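Long-range contacts in variant surface glycoprotein MITAT 1.1 (Trypanosoma brucei brucei, PDB 5LY9), which forms, with many copies of itself, the surface coat of the trypanosome, whose antigenic switching lets the parasite evade the host immune response: residues E2-K7 and T180-T185; S119-L124 and T187-L192. All blocks are in the same frame, centred on the assembly; numbering follows the deposited sequence.

Contact 1: residues E2-K7 and T180-T185; sequences ERTGLK and TFQPTT
Thr4 lays its side chain against the ring of Pro183, the two sliding past each other in opposite directions. Its hydroxyl takes the crowded position between the backbone N and the carbonyl carbon (chi1 58°), and from there Thr4 OG1 donates in the carbonyl plane to a lone pair of Pro183 O, 2.7 Å away. The same torsion leaves CG2 beside the backbone N, near the carbonyl oxygens of Pro183 and Thr184. Gln182 answers from the other segment: its chain runs extended beyond CG, and NE2 gives Thr4 O a nearly straight bond of 2.9 Å that lies close to the amide plane. Water 1 accepts from both Gln182 NE2 and Arg3 N, while Gln182 OE1 receives Ala227 N, so both ends of the amide are engaged and its rotation is fixed. The backbone N-H of Lys7 gives an almost straight hydrogen bond to Phe181 O, N to O 2.8 Å. The extended Lys7 chain passes alongside the Phe181 carbonyl and brings NZ to a hydrogen bond with Thr180 O (3.1 Å), approached from above the carbonyl plane; Asn179 O is the ammonium's stronger partner. Two irregular segments are thus joined largely through backbone carbonyls. In the N-terminal domain of this A-type variant surface glycoprotein, the contact joins the lead-in ending at Lys7, the N-cap residue of helix 8-21, to the long loop between strands 173-174 and 211-213.

Contact 2: residues S119-L124 and T187-L192; sequences SENKCL and TGTCKL
A disulfide closes one end of this loop-to-loop junction in the variant surface glycoprotein: Cys123 SG and Cys190 SG are bonded at 2.0 Å, with chi3 at 93°. Cys190 reaches it with SG anti to the backbone N, whereas SG of Cys123 stands beside its own N. Beyond the sulfurs, polar atoms do the joining. Glu120 O is gripped twice by one residue. Thr189 OG1 donates to Glu120 O nearly along the C=O axis at 2.7 Å, and Thr189 N adds a weak, bent bond to the same oxygen. Thr189 O in turn accepts Lys122 N at 2.8 Å and receives a CA-H...O contact from Asn121. Lys122 NZ is satisfied by Asp130 O; Asp130 OD1 also takes the backbone N-H groups of Thr187 and Gly188. Glu120 OE1 is hydrogen-bonded to Ser205 OG of the second subunit, and Asn121 ND2 to Gly117 O of its own chain and to Thr203 O of the second subunit, so the junction also contributes to the dimer interface. Asn121 and Thr189 point the same way, side by side, and water 2 bridges them, within hydrogen-bonding distance of Asn121 OD1 and Thr189 OG1, and accepts from Lys191 N at 3.1 Å.

Contacts 1 and 2, centred about 9 Å apart, show how one N-terminal segment can join two contacts by bonding to the backbone of each cysteine of a disulfide. Arg3 O lies 2.6 Å from Cys190 N and Leu6 N 2.8 Å from Cys123 O, each probably a hydrogen bond. Between them, Gly5 CA packs on Cys190 CB at 3.8 Å. The segments alternate along the chain, and 180-185 and 187-192 belong to the same long loop; the first packs on segment 2-7, and the second is bonded to both 2-7 and 119-124. Both contacts lie toward one end of the elongated chain; the second subunit touches contact 2 but not contact 1.

Contact 1: residues E2-K7 and T180-T185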
# COMPACT_ATOMS: atom_id res chain seq x y z
N GLU A 2 -31.41 -27.50 -13.38
CA GLU A 2 -30.66 -26.80 -14.44
C GLU A 2 -31.31 -25.48 -14.78
O GLU A 2 -32.55 -25.38 -14.83
CB GLU A 2 -30.66 -27.68 -15.72
CG GLU A 2 -29.71 -27.19 -16.81
CD GLU A 2 -30.04 -27.64 -18.24
OE1 GLU A 2 -31.06 -28.40 -18.41
OE2 GLU A 2 -29.31 -27.22 -19.18
N ARG A 3 -30.48 -24.49 -14.96
CA ARG A 3 -30.86 -23.19 -15.46
C ARG A 3 -31.96 -22.36 -14.74
O ARG A 3 -32.48 -21.41 -15.34
CB ARG A 3 -31.06 -23.20 -16.99
CG ARG A 3 -32.22 -23.92 -17.64
CD ARG A 3 -33.62 -23.51 -17.21
NE ARG A 3 -34.64 -24.26 -18.01
CZ ARG A 3 -35.03 -25.49 -17.74
NH1 ARG A 3 -34.61 -26.16 -16.67
NH2 ARG A 3 -35.93 -26.08 -18.55
N THR A 4 -32.18 -22.61 -13.46
CA THR A 4 -32.91 -21.62 -12.61
C THR A 4 -31.91 -20.68 -11.95
O THR A 4 -30.66 -20.93 -11.98
CB THR A 4 -33.81 -22.31 -11.62
OG1 THR A 4 -33.03 -23.19 -10.80
CG2 THR A 4 -34.93 -23.06 -12.41
N GLY A 5 -32.40 -19.57 -11.44
CA GLY A 5 -31.56 -18.63 -10.79
C GLY A 5 -30.85 -19.11 -9.54
O GLY A 5 -31.14 -20.12 -8.95
N LEU A 6 -29.91 -18.30 -9.13
CA LEU A 6 -29.16 -18.59 -7.94
C LEU A 6 -29.94 -18.14 -6.66
O LEU A 6 -30.37 -16.97 -6.55
CB LEU A 6 -27.86 -17.82 -8.05
CG LEU A 6 -26.71 -18.22 -7.20
CD1 LEU A 6 -26.32 -19.68 -7.52
CD2 LEU A 6 -25.52 -17.26 -7.44
N LYS A 7 -30.15 -19.09 -5.72
CA LYS A 7 -30.82 -18.77 -4.44
C LYS A 7 -30.00 -17.78 -3.61
O LYS A 7 -28.76 -17.81 -3.69
CB LYS A 7 -31.04 -20.02 -3.59
CG LYS A 7 -31.96 -21.06 -4.22
CD LYS A 7 -31.88 -22.33 -3.37
CE LYS A 7 -32.90 -23.38 -3.72
NZ LYS A 7 -32.84 -24.51 -2.75
N THR A 180 -30.16 -27.55 -4.98
CA THR A 180 -29.48 -27.09 -3.76
C THR A 180 -29.31 -25.58 -3.76
O THR A 180 -29.78 -24.90 -2.84
CB THR A 180 -28.09 -27.74 -3.60
OG1 THR A 180 -28.23 -29.14 -3.82
CG2 THR A 180 -27.51 -27.40 -2.15
N PHE A 181 -28.64 -25.06 -4.78
CA PHE A 181 -28.40 -23.57 -4.85
C PHE A 181 -29.19 -22.89 -5.99
O PHE A 181 -29.16 -21.69 -6.14
CB PHE A 181 -26.91 -23.29 -4.92
CG PHE A 181 -26.16 -23.88 -3.77
CD1 PHE A 181 -26.45 -23.49 -2.46
CD2 PHE A 181 -25.17 -24.80 -3.99
CE1 PHE A 181 -25.82 -24.08 -1.41
CE2 PHE A 181 -24.49 -25.38 -2.90
CZ PHE A 181 -24.82 -25.03 -1.62
N GLN A 182 -29.91 -23.67 -6.77
CA GLN A 182 -30.77 -23.24 -7.87
C GLN A 182 -32.08 -24.04 -7.64
O GLN A 182 -32.03 -25.26 -7.47
CB GLN A 182 -30.17 -23.59 -9.23
CG GLN A 182 -29.00 -22.69 -9.60
CD GLN A 182 -28.18 -23.29 -10.73
OE1 GLN A 182 -27.25 -24.07 -10.51
NE2 GLN A 182 -28.64 -23.02 -11.95
N PRO A 183 -33.21 -23.35 -7.55
CA PRO A 183 -34.45 -24.05 -7.17
C PRO A 183 -35.04 -24.91 -8.29
O PRO A 183 -34.53 -24.95 -9.45
CB PRO A 183 -35.39 -22.90 -6.85
CG PRO A 183 -34.96 -21.80 -7.76
CD PRO A 183 -33.42 -21.95 -7.85
N THR A 184 -36.16 -25.56 -7.96
CA THR A 184 -36.90 -26.28 -8.97
C THR A 184 -37.41 -25.34 -10.06
O THR A 184 -37.52 -24.13 -9.86
CB THR A 184 -38.10 -27.00 -8.33
OG1 THR A 184 -38.91 -26.04 -7.63
CG2 THR A 184 -37.62 -27.98 -7.29
N THR A 185 -37.79 -25.93 -11.21
CA THR A 185 -38.30 -25.13 -12.32
C THR A 185 -39.65 -24.54 -11.89
O THR A 185 -40.38 -25.13 -11.10
CB THR A 185 -38.51 -25.94 -13.57
OG1 THR A 185 -39.24 -27.09 -13.19
CG2 THR A 185 -37.24 -26.35 -14.12
O HOH W 1 -27.57 -24.78 -14.37

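Contact 2: residues S119-L124 and T187-L192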
# COMPACT_ATOMS: atom_id res chain seq x y z
N SER A 119 -41.05 -12.38 -16.82
CA SER A 119 -41.25 -13.46 -15.90
C SER A 119 -40.26 -14.57 -16.16
O SER A 119 -40.01 -15.39 -15.27
CB SER A 119 -42.67 -14.02 -16.09
OG SER A 119 -42.79 -14.55 -17.39
N GLU A 120 -39.68 -14.62 -17.36
CA GLU A 120 -38.88 -15.80 -17.79
C GLU A 120 -37.37 -15.73 -17.50
O GLU A 120 -36.71 -16.75 -17.62
CB GLU A 120 -38.99 -16.02 -19.30
CG GLU A 120 -40.47 -16.15 -19.73
CD GLU A 120 -41.13 -14.84 -20.14
OE1 GLU A 120 -40.61 -13.73 -20.01
OE2 GLU A 120 -42.29 -14.95 -20.65
N ASN A 121 -36.84 -14.57 -17.12
CA ASN A 121 -35.39 -14.43 -16.93
C ASN A 121 -35.13 -13.75 -15.63
O ASN A 121 -35.39 -12.54 -15.48
CB ASN A 121 -34.75 -13.67 -18.10
CG ASN A 121 -35.15 -14.28 -19.45
OD1 ASN A 121 -34.51 -15.22 -19.98
ND2 ASN A 121 -36.25 -13.75 -20.03
N LYS A 122 -34.58 -14.51 -14.68
CA LYS A 122 -34.26 -13.96 -13.37
C LYS A 122 -33.11 -14.75 -12.83
O LYS A 122 -33.21 -15.96 -12.71
CB LYS A 122 -35.46 -14.08 -12.43
CG LYS A 122 -36.72 -13.42 -12.89
CD LYS A 122 -37.88 -13.55 -11.96
CE LYS A 122 -38.96 -12.64 -12.54
NZ LYS A 122 -40.24 -12.91 -11.86
N CYS A 123 -32.00 -14.07 -12.47
CA CYS A 123 -30.78 -14.81 -12.07
C CYS A 123 -30.40 -14.76 -10.58
O CYS A 123 -29.80 -15.69 -10.02
CB CYS A 123 -29.59 -14.39 -12.93
SG CYS A 123 -29.59 -14.97 -14.62
N LEU A 124 -30.71 -13.67 -9.92
CA LEU A 124 -30.56 -13.60 -8.47
C LEU A 124 -31.94 -13.66 -7.90
O LEU A 124 -32.69 -12.71 -8.03
CB LEU A 124 -29.86 -12.33 -8.02
CG LEU A 124 -28.40 -12.19 -8.46
CD1 LEU A 124 -27.85 -10.91 -7.83
CD2 LEU A 124 -27.51 -13.37 -8.11
N THR A 187 -41.21 -20.75 -13.60
CA THR A 187 -41.28 -19.90 -14.81
C THR A 187 -39.95 -19.17 -15.06
O THR A 187 -39.42 -19.20 -16.17
CB THR A 187 -42.45 -18.91 -14.72
OG1 THR A 187 -43.62 -19.70 -14.61
CG2 THR A 187 -42.52 -18.03 -15.97
N GLY A 188 -39.41 -18.53 -14.05
CA GLY A 188 -38.11 -17.81 -14.19
C GLY A 188 -36.96 -18.76 -14.47
O GLY A 188 -36.94 -19.91 -14.02
N THR A 189 -36.00 -18.30 -15.24
CA THR A 189 -34.83 -19.13 -15.56
C THR A 189 -33.61 -18.21 -15.62
O THR A 189 -33.76 -17.02 -15.72
CB THR A 189 -34.93 -19.79 -16.94
OG1 THR A 189 -34.94 -18.77 -17.97
CG2 THR A 189 -36.13 -20.64 -17.08
N CYS A 190 -32.42 -18.76 -15.47
CA CYS A 190 -31.16 -18.04 -15.67
C CYS A 190 -30.35 -18.96 -16.56
O CYS A 190 -29.61 -19.85 -16.05
CB CYS A 190 -30.52 -17.84 -14.32
SG CYS A 190 -28.97 -16.88 -14.45
N LYS A 191 -30.48 -18.78 -17.88
CA LYS A 191 -29.83 -19.65 -18.83
C LYS A 191 -28.31 -19.54 -18.73
O LYS A 191 -27.61 -20.51 -19.09
CB LYS A 191 -30.28 -19.32 -20.26
CG LYS A 191 -31.69 -19.78 -20.51
CD LYS A 191 -32.14 -19.63 -21.94
CE LYS A 191 -32.15 -18.17 -22.40
NZ LYS A 191 -32.50 -18.19 -23.89
N LEU A 192 -27.80 -18.38 -18.25
CA LEU A 192 -26.35 -18.17 -18.16
C LEU A 192 -25.75 -19.29 -17.33
O LEU A 192 -24.60 -19.65 -17.52
CB LEU A 192 -25.99 -16.83 -17.58
CG LEU A 192 -24.47 -16.51 -17.67
CD1 LEU A 192 -24.01 -16.39 -19.12
CD2 LEU A 192 -24.12 -15.31 -16.86
O HOH W 2 -32.84 -16.92 -18.75